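Local coordinates for putative secreted protein (Streptomyces coelicolor A3, PDB 2QF9) that is of unknown function but is a helical-bundle member of the DUF305 family (ferritin clan), probably secreted, at residues Gln118-Thr121 / Glu122-Gly126; Gln154-Glu157 / Ile158-Met161. All coordinates share one frame; numbering follows the deposited sequence. Where two conformers were deposited one is given.

Contact 1 of 2, residues Gln118-Thr121 / Glu122-Gly126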
loop_
_atom_site.group_PDB
_atom_site.type_symbol
_atom_site.label_atom_id
_atom_site.label_comp_id
_atom_site.label_asym_id
_atom_site.label_seq_id
_atom_site.Cartn_x
_atom_site.Cartn_y
_atom_site.Cartn_z
ATOM N N GLN A 118 -0.615 -18.046 12.000
ATOM C CA GLN A 118 0.124 -19.226 11.520
ATOM C C GLN A 118 0.583 -19.039 10.073
ATOM O O GLN A 118 1.762 -19.271 9.754
ATOM C CB GLN A 118 -0.748 -20.462 11.645
ATOM C CG GLN A 118 -0.910 -20.914 13.100
ATOM C CD GLN A 118 -1.990 -21.981 13.252
ATOM O OE1 GLN A 118 -2.901 -22.075 12.441
ATOM N NE2 GLN A 118 -1.886 -22.784 14.309
ATOM N N LEU A 119 -0.343 -18.607 9.214
ATOM C CA LEU A 119 0.001 -18.340 7.814
ATOM C C LEU A 119 1.064 -17.251 7.681
ATOM O O LEU A 119 2.000 -17.382 6.891
ATOM C CB LEU A 119 -1.219 -17.933 7.007
ATOM C CG LEU A 119 -2.296 -18.984 6.734
ATOM C CD1 LEU A 119 -3.474 -18.335 6.003
ATOM C CD2 LEU A 119 -1.748 -20.200 5.937
HETATM N N MSE A 120 0.940 -16.182 8.459
HETATM C CA MSE A 120 1.865 -15.063 8.326
HETATM C C MSE A 120 3.248 -15.438 8.894
HETATM O O MSE A 120 4.275 -14.977 8.397
HETATM C CB MSE A 120 1.294 -13.807 8.989
HETATM C CG MSE A 120 2.092 -12.549 8.707
HETATM SE SE MSE A 120 2.140 -12.031 6.805
HETATM C CE MSE A 120 0.411 -11.129 6.720
ATOM N N THR A 121 3.271 -16.281 9.924
ATOM C CA THR A 121 4.547 -16.757 10.450
ATOM C C THR A 121 5.327 -17.491 9.337
ATOM O O THR A 121 6.515 -17.196 9.065
ATOM C CB THR A 121 4.363 -17.628 11.734
ATOM O OG1 THR A 121 3.915 -16.788 12.804
ATOM C CG2 THR A 121 5.675 -18.303 12.142
ATOM N N GLU A 122 4.640 -18.402 8.656
ATOM C CA GLU A 122 5.249 -19.130 7.550
ATOM C C GLU A 122 5.646 -18.182 6.410
ATOM O O GLU A 122 6.720 -18.316 5.808
ATOM C CB GLU A 122 4.294 -20.212 7.067
ATOM C CG GLU A 122 4.814 -21.059 5.923
ATOM C CD GLU A 122 6.088 -21.834 6.237
ATOM O OE1 GLU A 122 6.571 -21.850 7.402
ATOM O OE2 GLU A 122 6.615 -22.435 5.287
ATOM N N HIS A 123 4.766 -17.229 6.136
ATOM C CA HIS A 123 4.977 -16.238 5.089
ATOM C C HIS A 123 6.244 -15.417 5.375
ATOM O O HIS A 123 7.088 -15.257 4.494
ATOM C CB HIS A 123 3.755 -15.341 4.991
ATOM C CG HIS A 123 3.574 -14.709 3.649
ATOM N ND1 HIS A 123 4.015 -13.438 3.353
ATOM C CD2 HIS A 123 2.984 -15.171 2.526
ATOM C CE1 HIS A 123 3.698 -13.142 2.106
ATOM N NE2 HIS A 123 3.079 -14.180 1.580
ATOM N N HIS A 124 6.359 -14.922 6.607
ATOM C CA HIS A 124 7.549 -14.202 7.075
ATOM C C HIS A 124 8.819 -15.052 6.976
ATOM O O HIS A 124 9.860 -14.538 6.555
ATOM C CB HIS A 124 7.356 -13.725 8.515
ATOM C CG HIS A 124 6.645 -12.412 8.640
ATOM N ND1 HIS A 124 5.784 -11.915 7.678
ATOM C CD2 HIS A 124 6.672 -11.493 9.637
ATOM C CE1 HIS A 124 5.331 -10.735 8.072
ATOM N NE2 HIS A 124 5.857 -10.456 9.255
ATOM N N ARG A 125 8.729 -16.333 7.352
ATOM C CA ARG A 125 9.892 -17.228 7.264
ATOM C C ARG A 125 10.423 -17.316 5.827
ATOM O O ARG A 125 11.634 -17.183 5.606
ATOM C CB ARG A 125 9.605 -18.599 7.860
ATOM C CG ARG A 125 9.530 -18.591 9.379
ATOM C CD ARG A 125 9.669 -20.014 9.955
ATOM N NE ARG A 125 9.238 -20.109 11.357
ATOM C CZ ARG A 125 9.896 -19.601 12.399
ATOM N NH1 ARG A 125 11.039 -18.927 12.233
ATOM N NH2 ARG A 125 9.405 -19.768 13.623
ATOM N N GLY A 126 9.507 -17.488 4.866
ATOM C CA GLY A 126 9.853 -17.544 3.438
ATOM C C GLY A 126 10.461 -16.217 2.987
ATOM O O GLY A 126 11.453 -16.187 2.254
#

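Contact 2 of 2, residues Gln154-Glu157 / Ile158-Met161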
loop_
_atom_site.group_PDB
_atom_site.type_symbol
_atom_site.label_atom_id
_atom_site.label_comp_id
_atom_site.label_asym_id
_atom_site.label_seq_id
_atom_site.Cartn_x
_atom_site.Cartn_y
_atom_site.Cartn_z
ATOM N N GLN A 154 10.820 -8.748 9.786
ATOM C CA GLN A 154 10.075 -10.002 9.722
ATOM C C GLN A 154 10.441 -10.930 10.876
ATOM O O GLN A 154 9.566 -11.587 11.443
ATOM C CB GLN A 154 10.301 -10.703 8.394
ATOM C CG GLN A 154 9.725 -9.960 7.209
ATOM C CD GLN A 154 10.036 -10.676 5.917
ATOM O OE1 GLN A 154 9.185 -11.348 5.364
ATOM N NE2 GLN A 154 11.279 -10.562 5.452
ATOM N N GLU A 155 11.728 -10.976 11.228
ATOM C CA GLU A 155 12.160 -11.788 12.385
ATOM C C GLU A 155 11.557 -11.266 13.706
ATOM O O GLU A 155 11.063 -12.055 14.505
ATOM C CB GLU A 155 13.682 -11.909 12.441
ATOM C CG GLU A 155 14.236 -12.872 11.425
ATOM C CD GLU A 155 15.753 -13.026 11.500
ATOM O OE1 GLU A 155 16.444 -12.168 12.106
ATOM O OE2 GLU A 155 16.242 -14.011 10.916
ATOM N N SER A 156 11.519 -9.937 13.881
ATOM C CA SER A 156 10.866 -9.310 15.033
ATOM C C SER A 156 9.373 -9.654 15.063
ATOM O O SER A 156 8.837 -10.009 16.106
ATOM C CB SER A 156 11.061 -7.786 15.025
ATOM O OG SER A 156 10.309 -7.154 16.059
ATOM N N GLU A 157 8.719 -9.585 13.906
ATOM C CA GLU A 157 7.282 -9.897 13.837
ATOM C C GLU A 157 6.990 -11.383 14.089
ATOM O O GLU A 157 5.963 -11.711 14.698
ATOM C CB GLU A 157 6.674 -9.402 12.521
ATOM C CG GLU A 157 6.409 -7.894 12.595
ATOM C CD GLU A 157 5.915 -7.283 11.296
ATOM O OE1 GLU A 157 5.728 -8.011 10.300
ATOM O OE2 GLU A 157 5.732 -6.042 11.282
ATOM N N ILE A 158 7.888 -12.273 13.660
ATOM C CA ILE A 158 7.714 -13.710 13.973
ATOM C C ILE A 158 7.705 -13.917 15.502
ATOM O O ILE A 158 6.844 -14.623 16.037
ATOM C CB ILE A 158 8.806 -14.581 13.308
ATOM C CG1 ILE A 158 8.584 -14.636 11.784
ATOM C CG2 ILE A 158 8.802 -16.035 13.892
ATOM C CD1 ILE A 158 9.835 -15.111 10.978
ATOM N N ARG A 159 8.644 -13.276 16.200
ATOM C CA ARG A 159 8.700 -13.375 17.671
ATOM C C ARG A 159 7.420 -12.833 18.322
ATOM O O ARG A 159 6.859 -13.459 19.242
ATOM C CB ARG A 159 9.959 -12.684 18.229
ATOM C CG ARG A 159 11.278 -13.287 17.733
ATOM C CD ARG A 159 12.510 -12.681 18.469
ATOM N NE ARG A 159 12.684 -11.252 18.197
ATOM C CZ ARG A 159 13.474 -10.746 17.245
ATOM N NH1 ARG A 159 14.186 -11.546 16.465
ATOM N NH2 ARG A 159 13.553 -9.429 17.072
ATOM N N LEU A 160 6.942 -11.687 17.832
ATOM C CA LEU A 160 5.682 -11.118 18.316
ATOM C C LEU A 160 4.498 -12.081 18.084
ATOM O O LEU A 160 3.679 -12.319 19.001
ATOM C CB LEU A 160 5.396 -9.774 17.644
ATOM C CG LEU A 160 4.028 -9.164 17.998
ATOM C CD1 LEU A 160 3.946 -8.779 19.488
ATOM C CD2 LEU A 160 3.694 -7.968 17.104
HETATM N N MSE A 161 4.403 -12.606 16.858
HETATM C CA MSE A 161 3.281 -13.490 16.517
HETATM C C MSE A 161 3.316 -14.791 17.312
HETATM O O MSE A 161 2.272 -15.394 17.580
HETATM C CB MSE A 161 3.200 -13.724 15.004
HETATM C CG MSE A 161 2.976 -12.429 14.227
HETATM SE SE MSE A 161 2.613 -12.806 12.346
HETATM C CE MSE A 161 4.372 -13.401 11.876
#

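Contact 1 of 2, residues Gln118-Thr121 / Glu122-Gly126
The bent side chain of Met120, a selenomethionine, overlaps the imidazole of His124 one turn further along the helix. Its CG lies over the ring but off-centre, 4.1 Å from the centroid of the His124 ring and 29° off the normal, a CH-pi contact. Beyond it the selenium swings toward the ring obliquely, with Met120 SE 3.7 Å from His124 CE1. The same selenium approaches the ring of His123 obliquely as well, 4.8 Å from its centroid. With CG anti to the backbone N (chi1 -171°), the chain of Met120 then turns at chi2 and chi3, which brings the selenium beside the two rings in this conformer, one of two for Met120. Beneath the side chains run ordinary i to i+4 helix bonds, the shortest of them from His124 N to Met120 O at 2.7 Å. On another side of the helix Thr121 and Arg125 lie side by side and point the same way, the methyl CG2 of Thr121 being 4.1 Å from NE of Arg125. The hydroxyl of Thr121 bonds back to the carbonyl of Leu117, while the Arg125 guanidinium forms a salt bridge with Glu172. NE2 of His124 bonds to Glu157, which fixes the far end of the ring. Residues 118-126 lie midway along helix 109-137, buried in a bundle of four long helices consistent with a ferritin-like fold: Leu119 and Met120 pack on Met26 of helix 8-31, Met120 and His124 on Ile46 of helix 37-63, and Thr121 and His124 on helix 141-167.

Contact 2 of 2, residues Gln154-Glu157 / Ile158-Met161
The backbone carbonyl oxygen of Glu157 accepts the shortest hydrogen bond here, from Met161 N at 2.8 Å with an N-H...O angle of 163°. The side chain of Met161, a selenomethionine, gathers round the same oxygen: its CG comes to 3.1 Å from Glu157 O, and the bend at chi3 (-70°) folds the terminal methyl back to 3.7 Å between Met161 CE and Glu157 O. In a similar way Ile158 N donates to the carbonyl of Gln154, and CG1 of Ile158 lies 3.2 Å from Gln154 O. Arg159 doubles back along the helix. A bend at its chi3 (-65°) lays the guanidinium flat over the preceding turn, one face covering CA of Ser156 and the carbonyl oxygen of Glu155, each set toward the rim of the group. NH2 of Arg159 is 3.6 Å from CB of Ser156. The carboxylate of Glu155 carries the opposite charge nearby, but its OE1 stays 4.9 Å from NH1 of Arg159, too far for a salt bridge, so any attraction is probably weak. Glu157 extends its carboxylate away from this turn to His124 of helix 109-137, and Gln154 bonds through NE2 to the carbonyl of Met150. Chemically the turn is two-sided. Ile158 and Met161 pack their hydrocarbon and selenium-bearing chains on helix 109-137, whereas Arg159 is exposed and lies on backbone, where the negative end of the Glu155 carbonyl and the neighbouring carboxylate may favour its positive charge, although a crystal neighbour also touches this side chain.

How the contacts relate
From the N terminus, helices 8-31 and 37-63 come first, then the short helix 98-106, and contact 1 follows midway along helix 109-137. The Cys134-Cys138 disulfide joins the last turn of that helix to the start of the short connection, after which the chain enters helix 141-167, where contact 2 lies. Each contact spans a little over two helical turns and closes no loop; they stand in series, neither nested nor crossed. The centres of contact 1 and contact 2 are about 10 Å apart. His124 NE2 is 2.7 Å from Glu157 OE1, a probable hydrogen bond, and His124 CB packs on Ile158 CG1. Through these side chains helix 109-137 is joined to helix 141-167.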